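Local coordinates for protein putative acetamidase/formamidase (Yersinia enterocolitica subsp. palearctica serotype O:3, PDB 5UBU) that probably hydrolyses carbon-nitrogen bonds, other than peptide bonds, in linear amides, and binds sodium ions in this crystal, at residues Q87-I93 with G213-G219; T172-S176 with T205-V209; Q225-I230 with R310-D316. The contacts are given in a common frame with arbitrary orientation. Numbering follows the deposited sequence.

Interaction 1: Q87-I93 with G213-G219; sequences QNGPIMI and GGRLFIG
Strands 87-93 and 214-219 pair antiparallel, their axes 4.1 Å apart at 147°. Gly213, at phi/psi 88/-5, leads in: its O accepts from Ile93 N (2.8 Å), and a side chain here would strike selenomethionine Met92 CE. Arg215 (phi 67°) has Met92 SE over one face of its guanidinium, Arg215 CG 3.6 Å from SE, and hydrogen-bonds Ser44 O through NH2. Leu216 (chi1 t) forms a hydrogen-bonded pair with Ile91: Ile91 N to Leu216 O and Leu216 N to Ile91 O are both 2.9 Å. These branched residues share one face, CB to CB 4.1 Å. Phe217 (chi1 m) holds its ring against cis-Pro90, CZ to CB 3.5 Å. Ile218 pairs with Asn88: Asn88 N to Ile218 O is 2.8 Å, Ile218 N to Asn88 O 3.1 Å. Between the pairs the register slips by one at Gly89-Pro90, where a CB on Gly89 would clash with Leu216 O: a beta bulge in the mixed sheet that also holds strands 48-50 and 169-175.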
ATOM      1  N   GLN B  87      26.183  -8.863 -11.302  1.00 47.20           N
ATOM      2  CA  GLN B  87      26.909  -7.616 -11.026  1.00 46.46           C
ATOM      3  C   GLN B  87      28.407  -7.603 -11.228  1.00 46.25           C
ATOM      4  O   GLN B  87      29.087  -8.564 -10.891  1.00 47.06           O
ATOM      5  CB  GLN B  87      26.677  -7.219  -9.551  1.00 45.47           C
ATOM      6  CG  GLN B  87      25.226  -6.942  -9.202  1.00 44.78           C
ATOM      7  CD  GLN B  87      24.688  -5.727  -9.924  1.00 44.17           C
ATOM      8  OE1 GLN B  87      25.242  -4.620  -9.820  1.00 43.40           O
ATOM      9  NE2 GLN B  87      23.578  -5.914 -10.631  1.00 44.89           N
ATOM     10  N   ASN B  88      28.898  -6.501 -11.797  1.00 45.30           N
ATOM     11  CA  ASN B  88      30.334  -6.253 -11.912  1.00 45.88           C
ATOM     12  C   ASN B  88      30.696  -5.606 -10.581  1.00 44.71           C
ATOM     13  O   ASN B  88      29.867  -4.908  -9.983  1.00 43.45           O
ATOM     14  CB  ASN B  88      30.670  -5.312 -13.067  1.00 46.49           C
ATOM     15  CG  ASN B  88      30.790  -6.028 -14.382  1.00 47.07           C
ATOM     16  OD1 ASN B  88      29.909  -5.960 -15.222  1.00 46.72           O
ATOM     17  ND2 ASN B  88      31.882  -6.765 -14.547  1.00 48.77           N
ATOM     18  N   GLY B  89      31.913  -5.838 -10.111  1.00 44.70           N
ATOM     19  CA  GLY B  89      32.353  -5.276  -8.833  1.00 44.36           C
ATOM     20  C   GLY B  89      32.640  -6.390  -7.841  1.00 44.92           C
ATOM     21  O   GLY B  89      32.533  -7.570  -8.185  1.00 45.27           O
ATOM     22  N   PRO B  90      32.970  -6.036  -6.599  1.00 45.15           N
ATOM     23  CA  PRO B  90      33.054  -4.661  -6.132  1.00 44.66           C
ATOM     24  C   PRO B  90      34.325  -3.914  -6.527  1.00 45.96           C
ATOM     25  O   PRO B  90      35.412  -4.492  -6.541  1.00 47.10           O
ATOM     26  CB  PRO B  90      33.020  -4.809  -4.609  1.00 44.74           C
ATOM     27  CG  PRO B  90      33.572  -6.151  -4.340  1.00 45.55           C
ATOM     28  CD  PRO B  90      33.262  -7.005  -5.532  1.00 45.95           C
ATOM     29  N   ILE B  91      34.159  -2.633  -6.849  1.00 46.35           N
ATOM     30  CA  ILE B  91      35.255  -1.744  -7.196  1.00 46.75           C
ATOM     31  C   ILE B  91      35.574  -0.960  -5.926  1.00 47.82           C
ATOM     32  O   ILE B  91      34.662  -0.462  -5.273  1.00 47.16           O
ATOM     33  CB  ILE B  91      34.857  -0.783  -8.329  1.00 45.90           C
ATOM     34  CG1 ILE B  91      34.471  -1.586  -9.575  1.00 45.57           C
ATOM     35  CG2 ILE B  91      35.994   0.189  -8.642  1.00 46.86           C
ATOM     36  CD1 ILE B  91      34.035  -0.758 -10.765  1.00 45.32           C
HETATM   37  N   MSE B  92      36.852  -0.849  -5.577  1.00 50.15           N
HETATM   38  CA  MSE B  92      37.261  -0.119  -4.366  1.00 52.05           C
HETATM   39  C   MSE B  92      37.789   1.244  -4.703  1.00 51.59           C
HETATM   40  O   MSE B  92      38.585   1.388  -5.627  1.00 52.12           O
HETATM   41  CB  MSE B  92      38.360  -0.877  -3.628  1.00 55.74           C
HETATM   42  CG  MSE B  92      38.040  -2.362  -3.450  1.00 58.78           C
HETATM   43 SE   MSE B  92      36.527  -2.620  -2.207  1.00 64.16          SE
HETATM   44  CE  MSE B  92      37.466  -2.426  -0.475  1.00 61.53           C
ATOM     45  N   ILE B  93      37.331   2.260  -3.975  1.00 50.49           N
ATOM     46  CA  ILE B  93      37.791   3.625  -4.192  1.00 50.35           C
ATOM     47  C   ILE B  93      38.711   3.963  -3.020  1.00 51.23           C
ATOM     48  O   ILE B  93      38.298   3.900  -1.859  1.00 50.39           O
ATOM     49  CB  ILE B  93      36.638   4.651  -4.312  1.00 49.26           C
ATOM     50  CG1 ILE B  93      35.738   4.353  -5.528  1.00 48.85           C
ATOM     51  CG2 ILE B  93      37.198   6.058  -4.466  1.00 49.68           C
ATOM     52  CD1 ILE B  93      34.883   3.111  -5.425  1.00 47.92           C
ATOM     53  N   GLY B 213      36.064   1.554   1.545  1.00 46.43           N
ATOM     54  CA  GLY B 213      36.396   1.407   0.130  1.00 46.14           C
ATOM     55  C   GLY B 213      35.219   1.638  -0.798  1.00 45.17           C
ATOM     56  O   GLY B 213      35.383   1.630  -2.022  1.00 45.06           O
ATOM     57  N   GLY B 214      34.032   1.841  -0.231  1.00 44.72           N
ATOM     58  CA  GLY B 214      32.838   2.073  -1.034  1.00 43.85           C
ATOM     59  C   GLY B 214      32.182   0.796  -1.527  1.00 43.41           C
ATOM     60  O   GLY B 214      31.015   0.526  -1.199  1.00 42.72           O
ATOM     61  N   ARG B 215      32.932   0.014  -2.306  1.00 43.81           N
ATOM     62  CA  ARG B 215      32.428  -1.242  -2.884  1.00 43.67           C
ATOM     63  C   ARG B 215      31.328  -0.966  -3.900  1.00 42.78           C
ATOM     64  O   ARG B 215      30.163  -1.255  -3.667  1.00 42.49           O
ATOM     65  CB  ARG B 215      31.975  -2.234  -1.801  1.00 44.04           C
ATOM     66  CG  ARG B 215      33.137  -2.867  -1.072  1.00 45.20           C
ATOM     67  CD  ARG B 215      32.680  -3.724   0.093  1.00 45.67           C
ATOM     68  NE  ARG B 215      33.759  -4.652   0.435  1.00 46.89           N
ATOM     69  CZ  ARG B 215      33.876  -5.903  -0.032  1.00 47.17           C
ATOM     70  NH1 ARG B 215      32.956  -6.447  -0.833  1.00 46.60           N
ATOM     71  NH2 ARG B 215      34.914  -6.638   0.331  1.00 48.20           N
ATOM     72  N   LEU B 216      31.730  -0.392  -5.028  1.00 42.74           N
ATOM     73  CA  LEU B 216      30.810  -0.042  -6.106  1.00 42.21           C
ATOM     74  C   LEU B 216      30.482  -1.245  -6.984  1.00 42.05           C
ATOM     75  O   LEU B 216      31.377  -1.966  -7.419  1.00 42.18           O
ATOM     76  CB  LEU B 216      31.416   1.061  -6.983  1.00 42.44           C
ATOM     77  CG  LEU B 216      30.615   1.539  -8.208  1.00 41.89           C
ATOM     78  CD1 LEU B 216      29.273   2.129  -7.803  1.00 41.13           C
ATOM     79  CD2 LEU B 216      31.451   2.557  -8.980  1.00 42.39           C
ATOM     80  N   PHE B 217      29.190  -1.438  -7.233  1.00 41.59           N
ATOM     81  CA  PHE B 217      28.693  -2.512  -8.086  1.00 41.75           C
ATOM     82  C   PHE B 217      27.896  -1.894  -9.226  1.00 41.59           C
ATOM     83  O   PHE B 217      27.192  -0.895  -9.034  1.00 41.14           O
ATOM     84  CB  PHE B 217      27.778  -3.458  -7.311  1.00 41.50           C
ATOM     85  CG  PHE B 217      28.463  -4.245  -6.240  1.00 41.91           C
ATOM     86  CD1 PHE B 217      28.620  -3.723  -4.970  1.00 41.91           C
ATOM     87  CD2 PHE B 217      28.913  -5.538  -6.500  1.00 42.51           C
ATOM     88  CE1 PHE B 217      29.230  -4.468  -3.970  1.00 42.56           C
ATOM     89  CE2 PHE B 217      29.526  -6.289  -5.514  1.00 43.11           C
ATOM     90  CZ  PHE B 217      29.677  -5.763  -4.237  1.00 43.13           C
ATOM     91  N   ILE B 218      27.993  -2.490 -10.406  1.00 42.22           N
ATOM     92  CA  ILE B 218      27.270  -1.981 -11.581  1.00 42.36           C
ATOM     93  C   ILE B 218      26.792  -3.148 -12.442  1.00 42.87           C
ATOM     94  O   ILE B 218      27.355  -4.242 -12.395  1.00 43.15           O
ATOM     95  CB  ILE B 218      28.152  -0.983 -12.382  1.00 42.83           C
ATOM     96  CG1 ILE B 218      27.352  -0.286 -13.478  1.00 42.51           C
ATOM     97  CG2 ILE B 218      29.390  -1.678 -12.960  1.00 43.69           C
ATOM     98  CD1 ILE B 218      28.130   0.794 -14.199  1.00 42.83           C
ATOM     99  N   GLY B 219      25.724  -2.928 -13.198  1.00 43.36           N
ATOM    100  CA  GLY B 219      25.187  -3.970 -14.084  1.00 44.19           C
ATOM    101  C   GLY B 219      23.805  -3.676 -14.602  1.00 44.35           C
ATOM    102  O   GLY B 219      23.298  -2.577 -14.424  1.00 43.82           O
TER

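Interaction 2: T172-S176 with T205-V209; sequences TLSVS and TYLPV
Every direct contact between strands 172-175 and 205-208 involves a side chain: the axes stay 7.1 Å apart at closest approach, without backbone pairing, and cross at -39°, with the N-to-C directions roughly parallel. Both backbones are extended. Leu173 and Val175 point their CA-to-CB bonds toward the other strand, as do Thr205 and Leu207, while Ser174 and Tyr206 point away, the alternation expected of beta strands. Leu207 (chi1 m, chi2 t) reaches between its partners: CD1 lies 4.1 Å from Leu173 CG and 3.8 Å from Ser174 CA, and CB lies 3.8 Å from Val175 CG2. Leu173 (chi1 t, chi2 p) brings CD2 to 3.7 Å from Thr205 CB. The arrangement is face-to-face packing of two beta sheets: strand 169-175 belongs to the sheet containing 214-222, strand 203-208 to the nine-stranded sheet, and branched aliphatic residues suit the buried space between them. Val175, with chi1 m, also places CG2 3.3 Å from Pro208 O; its short side chain fits where the alpha carbons of Val175 and Leu207 come within 6.7 Å. On the far side of its strand, Tyr206 stacks edge-to-face with Trp251 and hydrogen-bonds Glu259 through OH. One water donates to both Ser176 O and Pro208 O, at 2.8 Å each, tying together two carbonyls that could not bond each other.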
ATOM      1  N   THR B 172      21.061  -1.344 -12.390  1.00 41.35           N
ATOM      2  CA  THR B 172      21.625  -1.610 -11.063  1.00 41.38           C
ATOM      3  C   THR B 172      22.960  -0.906 -10.837  1.00 41.25           C
ATOM      4  O   THR B 172      23.969  -1.286 -11.411  1.00 41.70           O
ATOM      5  CB  THR B 172      21.856  -3.121 -10.807  1.00 41.96           C
ATOM      6  OG1 THR B 172      22.787  -3.641 -11.765  1.00 42.97           O
ATOM      7  CG2 THR B 172      20.549  -3.905 -10.886  1.00 41.88           C
ATOM      8  N   LEU B 173      22.943   0.125 -10.003  1.00 40.58           N
ATOM      9  CA  LEU B 173      24.138   0.881  -9.649  1.00 40.51           C
ATOM     10  C   LEU B 173      24.093   0.978  -8.128  1.00 40.17           C
ATOM     11  O   LEU B 173      23.133   1.494  -7.567  1.00 39.55           O
ATOM     12  CB  LEU B 173      24.134   2.267 -10.295  1.00 40.36           C
ATOM     13  CG  LEU B 173      25.397   3.108 -10.064  1.00 40.83           C
ATOM     14  CD1 LEU B 173      26.628   2.401 -10.634  1.00 41.32           C
ATOM     15  CD2 LEU B 173      25.257   4.503 -10.661  1.00 40.92           C
ATOM     16  N   SER B 174      25.121   0.482  -7.449  1.00 40.41           N
ATOM     17  CA  SER B 174      25.093   0.497  -5.989  1.00 40.28           C
ATOM     18  C   SER B 174      26.432   0.416  -5.290  1.00 40.47           C
ATOM     19  O   SER B 174      27.466   0.192  -5.907  1.00 40.73           O
ATOM     20  CB  SER B 174      24.246  -0.694  -5.522  1.00 40.19           C
ATOM     21  OG  SER B 174      24.772  -1.907  -6.013  1.00 40.60           O
ATOM     22  N   VAL B 175      26.375   0.627  -3.979  1.00 40.18           N
ATOM     23  CA  VAL B 175      27.533   0.508  -3.102  1.00 40.57           C
ATOM     24  C   VAL B 175      27.126  -0.464  -1.995  1.00 40.47           C
ATOM     25  O   VAL B 175      25.938  -0.667  -1.751  1.00 40.03           O
ATOM     26  CB  VAL B 175      28.019   1.856  -2.548  1.00 40.80           C
ATOM     27  CG1 VAL B 175      28.646   2.678  -3.654  1.00 40.91           C
ATOM     28  CG2 VAL B 175      26.895   2.623  -1.872  1.00 40.44           C
ATOM     29  N   SER B 176      28.101  -1.076  -1.342  1.00 41.02           N
ATOM     30  CA  SER B 176      27.811  -2.044  -0.288  1.00 41.22           C
ATOM     31  C   SER B 176      27.207  -1.466   0.982  1.00 41.18           C
ATOM     32  O   SER B 176      27.534  -0.354   1.365  1.00 41.18           O
ATOM     33  CB  SER B 176      29.088  -2.773   0.122  1.00 42.12           C
ATOM     34  OG  SER B 176      28.848  -3.637   1.224  1.00 42.62           O
ATOM     35  N   THR B 205      25.477   9.916 -10.510  1.00 40.53           N
ATOM     36  CA  THR B 205      24.714   9.342  -9.401  1.00 39.78           C
ATOM     37  C   THR B 205      25.572   9.399  -8.130  1.00 39.87           C
ATOM     38  O   THR B 205      26.752   9.032  -8.151  1.00 40.20           O
ATOM     39  CB  THR B 205      24.284   7.888  -9.693  1.00 39.23           C
ATOM     40  OG1 THR B 205      23.490   7.850 -10.879  1.00 39.18           O
ATOM     41  CG2 THR B 205      23.467   7.321  -8.548  1.00 38.82           C
ATOM     42  N   TYR B 206      24.967   9.872  -7.036  1.00 39.54           N
ATOM     43  CA  TYR B 206      25.637   9.989  -5.738  1.00 39.73           C
ATOM     44  C   TYR B 206      25.133   8.888  -4.813  1.00 39.20           C
ATOM     45  O   TYR B 206      23.944   8.808  -4.551  1.00 38.85           O
ATOM     46  CB  TYR B 206      25.381  11.368  -5.141  1.00 40.07           C
ATOM     47  CG  TYR B 206      25.857  12.487  -6.045  1.00 40.50           C
ATOM     48  CD1 TYR B 206      27.214  12.735  -6.211  1.00 41.13           C
ATOM     49  CD2 TYR B 206      24.959  13.302  -6.722  1.00 40.40           C
ATOM     50  CE1 TYR B 206      27.668  13.753  -7.039  1.00 41.63           C
ATOM     51  CE2 TYR B 206      25.404  14.326  -7.548  1.00 40.97           C
ATOM     52  CZ  TYR B 206      26.763  14.547  -7.703  1.00 41.55           C
ATOM     53  OH  TYR B 206      27.227  15.555  -8.512  1.00 42.11           O
ATOM     54  N   LEU B 207      26.045   8.044  -4.335  1.00 39.41           N
ATOM     55  CA  LEU B 207      25.708   6.907  -3.470  1.00 39.24           C
ATOM     56  C   LEU B 207      26.395   7.015  -2.102  1.00 39.79           C
ATOM     57  O   LEU B 207      27.600   7.246  -2.039  1.00 40.43           O
ATOM     58  CB  LEU B 207      26.154   5.614  -4.151  1.00 39.22           C
ATOM     59  CG  LEU B 207      25.483   5.308  -5.500  1.00 38.84           C
ATOM     60  CD1 LEU B 207      26.181   4.167  -6.233  1.00 38.93           C
ATOM     61  CD2 LEU B 207      24.005   4.989  -5.304  1.00 38.32           C
ATOM     62  N   PRO B 208      25.646   6.796  -1.002  1.00 39.60           N
ATOM     63  CA  PRO B 208      26.238   6.928   0.315  1.00 40.27           C
ATOM     64  C   PRO B 208      27.103   5.745   0.727  1.00 40.56           C
ATOM     65  O   PRO B 208      26.628   4.615   0.763  1.00 40.11           O
ATOM     66  CB  PRO B 208      25.022   7.030   1.244  1.00 40.12           C
ATOM     67  CG  PRO B 208      23.852   6.542   0.463  1.00 39.26           C
ATOM     68  CD  PRO B 208      24.312   6.185  -0.918  1.00 38.99           C
ATOM     69  N   VAL B 209      28.354   6.032   1.074  1.00 41.33           N
ATOM     70  CA  VAL B 209      29.287   5.008   1.499  1.00 41.87           C
ATOM     71  C   VAL B 209      28.986   4.574   2.928  1.00 42.32           C
ATOM     72  O   VAL B 209      28.762   5.410   3.802  1.00 42.74           O
ATOM     73  CB  VAL B 209      30.748   5.514   1.438  1.00 42.83           C
ATOM     74  CG1 VAL B 209      31.722   4.434   1.912  1.00 43.49           C
ATOM     75  CG2 VAL B 209      31.105   5.941   0.024  1.00 42.52           C
TER
HETATM   76  O   HOH W   1      26.066   2.010   1.604  1.00 26.39           O

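Interaction 3: Q225-I230 with R310-D316; sequences QGDGEI and RLGNMVD
A type II beta turn from Gly226 to Glu229, closed by Glu229 N to Gly226 O at 3.1 Å, sets its third residue, Gly228, against residues 311-314, on and just beyond strand 308-313. Gly228 is at phi/psi 101/-21, which suits a residue without CB. Its N donates to Gly312 O (2.8 Å) and, weakly, to Leu311 O (3.3 Å), while its O accepts from Met314 N (3.0 Å), satisfying both. The Gly228 and Asn313 alpha carbons are 4.0 Å apart, a single bridge. Gly312 and Asn313 face Thr320 in a classic beta bulge; Asn313 (chi1 p) then turns OD1 to accept from Val315 N (3.2 Å, an Asx turn) and Asp316 N (3.1 Å), and its ND2 donates to Met194 O. Gln225 OE1 accepts from His169 NE2, and Gln225 NE2 hydrogen-bonds the O of sodium ligand Asp195 while lying 3.2 Å from Gly312 O. Asp227 OD1 makes a salt bridge with Arg310 NH2 at 3.4 Å, Arg310 NH1 pairing with Asp198. A water joins Asp227 OD2 (2.5 Å) to Arg310 NH2 (3.1 Å), and OD2 also accepts from Val309 N of the second subunit. The Glu229 side chain lies about 4 Å from a sodium ion; Glu229 OE1 and Asp316 OD2 are like charges 4.1 Å apart near Asp195, and a water 3.3 Å from Glu229 OE1 and 2.8 Å from Asp316 OD1 may bridge them.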
ATOM      1  N   GLN B 225      13.755   2.051 -21.556  1.00 44.12           N
ATOM      2  CA  GLN B 225      12.838   1.618 -20.492  1.00 43.23           C
ATOM      3  C   GLN B 225      11.709   2.604 -20.259  1.00 43.05           C
ATOM      4  O   GLN B 225      11.928   3.818 -20.233  1.00 42.85           O
ATOM      5  CB  GLN B 225      13.558   1.408 -19.152  1.00 42.40           C
ATOM      6  CG  GLN B 225      12.650   0.929 -18.014  1.00 41.82           C
ATOM      7  CD  GLN B 225      13.315   0.962 -16.665  1.00 40.95           C
ATOM      8  OE1 GLN B 225      14.406   0.432 -16.480  1.00 41.03           O
ATOM      9  NE2 GLN B 225      12.642   1.565 -15.706  1.00 40.40           N
ATOM     10  N   GLY B 226      10.512   2.059 -20.039  1.00 42.85           N
ATOM     11  CA  GLY B 226       9.349   2.871 -19.748  1.00 42.97           C
ATOM     12  C   GLY B 226       9.264   3.149 -18.249  1.00 42.31           C
ATOM     13  O   GLY B 226       9.926   2.485 -17.433  1.00 41.80           O
ATOM     14  N   ASP B 227       8.463   4.146 -17.884  1.00 42.33           N
ATOM     15  CA  ASP B 227       8.278   4.501 -16.488  1.00 41.72           C
ATOM     16  C   ASP B 227       7.525   3.352 -15.828  1.00 41.45           C
ATOM     17  O   ASP B 227       6.404   3.024 -16.222  1.00 41.62           O
ATOM     18  CB  ASP B 227       7.496   5.813 -16.353  1.00 42.04           C
ATOM     19  CG  ASP B 227       8.234   7.013 -16.944  1.00 42.64           C
ATOM     20  OD1 ASP B 227       9.432   6.889 -17.297  1.00 43.01           O
ATOM     21  OD2 ASP B 227       7.614   8.097 -17.042  1.00 43.02           O
ATOM     22  N   GLY B 228       8.170   2.727 -14.849  1.00 41.15           N
ATOM     23  CA  GLY B 228       7.604   1.597 -14.131  1.00 41.27           C
ATOM     24  C   GLY B 228       8.117   0.234 -14.581  1.00 41.89           C
ATOM     25  O   GLY B 228       8.003  -0.727 -13.823  1.00 41.70           O
ATOM     26  N   GLU B 229       8.669   0.143 -15.805  1.00 43.07           N
ATOM     27  CA  GLU B 229       9.204  -1.117 -16.369  1.00 43.37           C
ATOM     28  C   GLU B 229       8.105  -2.168 -16.173  1.00 43.45           C
ATOM     29  O   GLU B 229       8.376  -3.317 -15.785  1.00 43.56           O
ATOM     30  CB  GLU B 229      10.487  -1.482 -15.620  1.00 43.21           C
ATOM     31  CG  GLU B 229      11.357  -2.564 -16.242  1.00 44.09           C
ATOM     32  CD  GLU B 229      12.539  -2.928 -15.356  1.00 44.16           C
ATOM     33  OE1 GLU B 229      12.398  -2.834 -14.122  1.00 43.71           O
ATOM     34  OE2 GLU B 229      13.604  -3.341 -15.885  1.00 45.56           O
ATOM     35  N   ILE B 230       6.870  -1.759 -16.471  1.00 43.35           N
ATOM     36  CA  ILE B 230       5.701  -2.592 -16.187  1.00 43.31           C
ATOM     37  C   ILE B 230       5.646  -4.077 -16.495  1.00 43.46           C
ATOM     38  O   ILE B 230       5.044  -4.784 -15.685  1.00 43.45           O
ATOM     39  CB  ILE B 230       4.360  -2.021 -16.651  1.00 43.90           C
ATOM     40  CG1 ILE B 230       4.497  -1.514 -18.062  1.00 44.96           C
ATOM     41  CG2 ILE B 230       3.865  -1.022 -15.652  1.00 43.57           C
ATOM     42  CD1 ILE B 230       3.162  -1.241 -18.698  1.00 45.99           C
ATOM     43  N   ARG B 310       9.503  10.820 -11.253  1.00 38.32           N
ATOM     44  CA  ARG B 310       9.820   9.777 -12.183  1.00 39.43           C
ATOM     45  C   ARG B 310       9.583   8.439 -11.546  1.00 38.22           C
ATOM     46  O   ARG B 310      10.221   8.120 -10.554  1.00 37.69           O
ATOM     47  CB  ARG B 310      11.269   9.859 -12.687  1.00 41.23           C
ATOM     48  CG  ARG B 310      11.727   8.605 -13.422  1.00 42.94           C
ATOM     49  CD  ARG B 310      12.454   8.928 -14.695  1.00 46.07           C
ATOM     50  NE  ARG B 310      11.544   9.188 -15.804  1.00 47.87           N
ATOM     51  CZ  ARG B 310      11.895   9.722 -16.974  1.00 50.82           C
ATOM     52  NH1 ARG B 310      13.134  10.138 -17.218  1.00 51.93           N
ATOM     53  NH2 ARG B 310      10.950   9.892 -17.909  1.00 51.59           N
ATOM     54  N   LEU B 311       8.656   7.668 -12.107  1.00 37.96           N
ATOM     55  CA  LEU B 311       8.424   6.334 -11.626  1.00 37.60           C
ATOM     56  C   LEU B 311       9.509   5.480 -12.303  1.00 38.49           C
ATOM     57  O   LEU B 311       9.545   5.361 -13.527  1.00 38.87           O
ATOM     58  CB  LEU B 311       7.026   5.848 -11.992  1.00 38.17           C
ATOM     59  CG  LEU B 311       6.722   4.382 -11.628  1.00 38.27           C
ATOM     60  CD1 LEU B 311       6.912   4.172 -10.142  1.00 37.01           C
ATOM     61  CD2 LEU B 311       5.327   3.975 -12.052  1.00 38.75           C
ATOM     62  N   GLY B 312      10.409   4.930 -11.498  1.00 38.90           N
ATOM     63  CA  GLY B 312      11.483   4.082 -11.996  1.00 40.22           C
ATOM     64  C   GLY B 312      10.938   2.709 -12.293  1.00 41.95           C
ATOM     65  O   GLY B 312      10.557   2.424 -13.427  1.00 43.63           O
ATOM     66  N   ASN B 313      10.888   1.857 -11.270  1.00 42.71           N
ATOM     67  CA  ASN B 313      10.372   0.507 -11.442  1.00 44.68           C
ATOM     68  C   ASN B 313       9.194   0.319 -10.522  1.00 43.71           C
ATOM     69  O   ASN B 313       9.081   0.992  -9.507  1.00 42.15           O
ATOM     70  CB  ASN B 313      11.466  -0.538 -11.129  1.00 45.77           C
ATOM     71  CG  ASN B 313      11.584  -0.870  -9.647  1.00 45.96           C
ATOM     72  OD1 ASN B 313      10.732  -1.562  -9.090  1.00 46.17           O
ATOM     73  ND2 ASN B 313      12.692  -0.471  -9.029  1.00 46.26           N
HETATM   74  N   MSE B 314       8.298  -0.578 -10.888  1.00 45.76           N
HETATM   75  CA  MSE B 314       7.165  -0.875 -10.024  1.00 47.52           C
HETATM   76  C   MSE B 314       6.984  -2.375 -10.113  1.00 47.28           C
HETATM   77  O   MSE B 314       5.883  -2.887 -10.009  1.00 48.92           O
HETATM   78  CB  MSE B 314       6.027   0.101 -10.307  1.00 50.57           C
HETATM   79  CG  MSE B 314       4.902  -0.247 -11.264  1.00 57.45           C
HETATM   80 SE   MSE B 314       3.218   0.105 -10.319  1.00 65.97          SE
HETATM   81  CE  MSE B 314       2.509  -1.723 -10.452  1.00 63.65           C
ATOM     82  N   VAL B 315       8.107  -3.080 -10.246  1.00 46.62           N
ATOM     83  CA  VAL B 315       8.122  -4.534 -10.384  1.00 48.40           C
ATOM     84  C   VAL B 315       9.077  -5.268  -9.428  1.00 48.58           C
ATOM     85  O   VAL B 315       8.818  -6.399  -9.024  1.00 49.28           O
ATOM     86  CB  VAL B 315       8.468  -4.934 -11.845  1.00 50.10           C
ATOM     87  CG1 VAL B 315       7.468  -4.314 -12.814  1.00 51.28           C
ATOM     88  CG2 VAL B 315       9.878  -4.520 -12.246  1.00 49.33           C
ATOM     89  N   ASP B 316      10.172  -4.616  -9.062  1.00 48.83           N
ATOM     90  CA  ASP B 316      11.184  -5.225  -8.199  1.00 50.08           C
ATOM     91  C   ASP B 316      10.702  -5.333  -6.738  1.00 48.54           C
ATOM     92  O   ASP B 316       9.700  -4.711  -6.383  1.00 48.41           O
ATOM     93  CB  ASP B 316      12.468  -4.392  -8.332  1.00 51.08           C
ATOM     94  CG  ASP B 316      12.989  -4.343  -9.783  1.00 53.27           C
ATOM     95  OD1 ASP B 316      12.986  -5.399 -10.474  1.00 54.75           O
ATOM     96  OD2 ASP B 316      13.431  -3.259 -10.222  1.00 54.26           O
TER
HETATM   97  O   HOH W   2       7.309   8.898 -14.343  1.00 24.19           O
HETATM   98  O   HOH W   3       7.933  10.536 -17.381  1.00 31.98           O
HETATM   99  O   HOH W   4      14.031  -5.500 -13.095  0.50 15.81           O

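Interactions 1 and 2 adjoin, centres about 9 Å apart: strand 214-222 lies between 87-93 and 169-175 in one mixed sheet, with Phe217 N probably hydrogen-bonding Ser174 O (2.7 Å). Interaction 1 pairs two strands of that sheet, and interaction 2 packs it on the nine-stranded one. Along the chain, interaction 2 is nested within the loop closed by interaction 1; interaction 3 opens afterwards. Interaction 3 lies about 24 Å from interaction 1, across the chain's centre, and about 19 Å from interaction 2, at strand 308-313, outermost in the nine-stranded sheet within this chain, where the second subunit adjoins. Strand 214-222, carrying sodium ligands Asp220 and His222, thus connects buried sheet packing to the metal site and subunit interface.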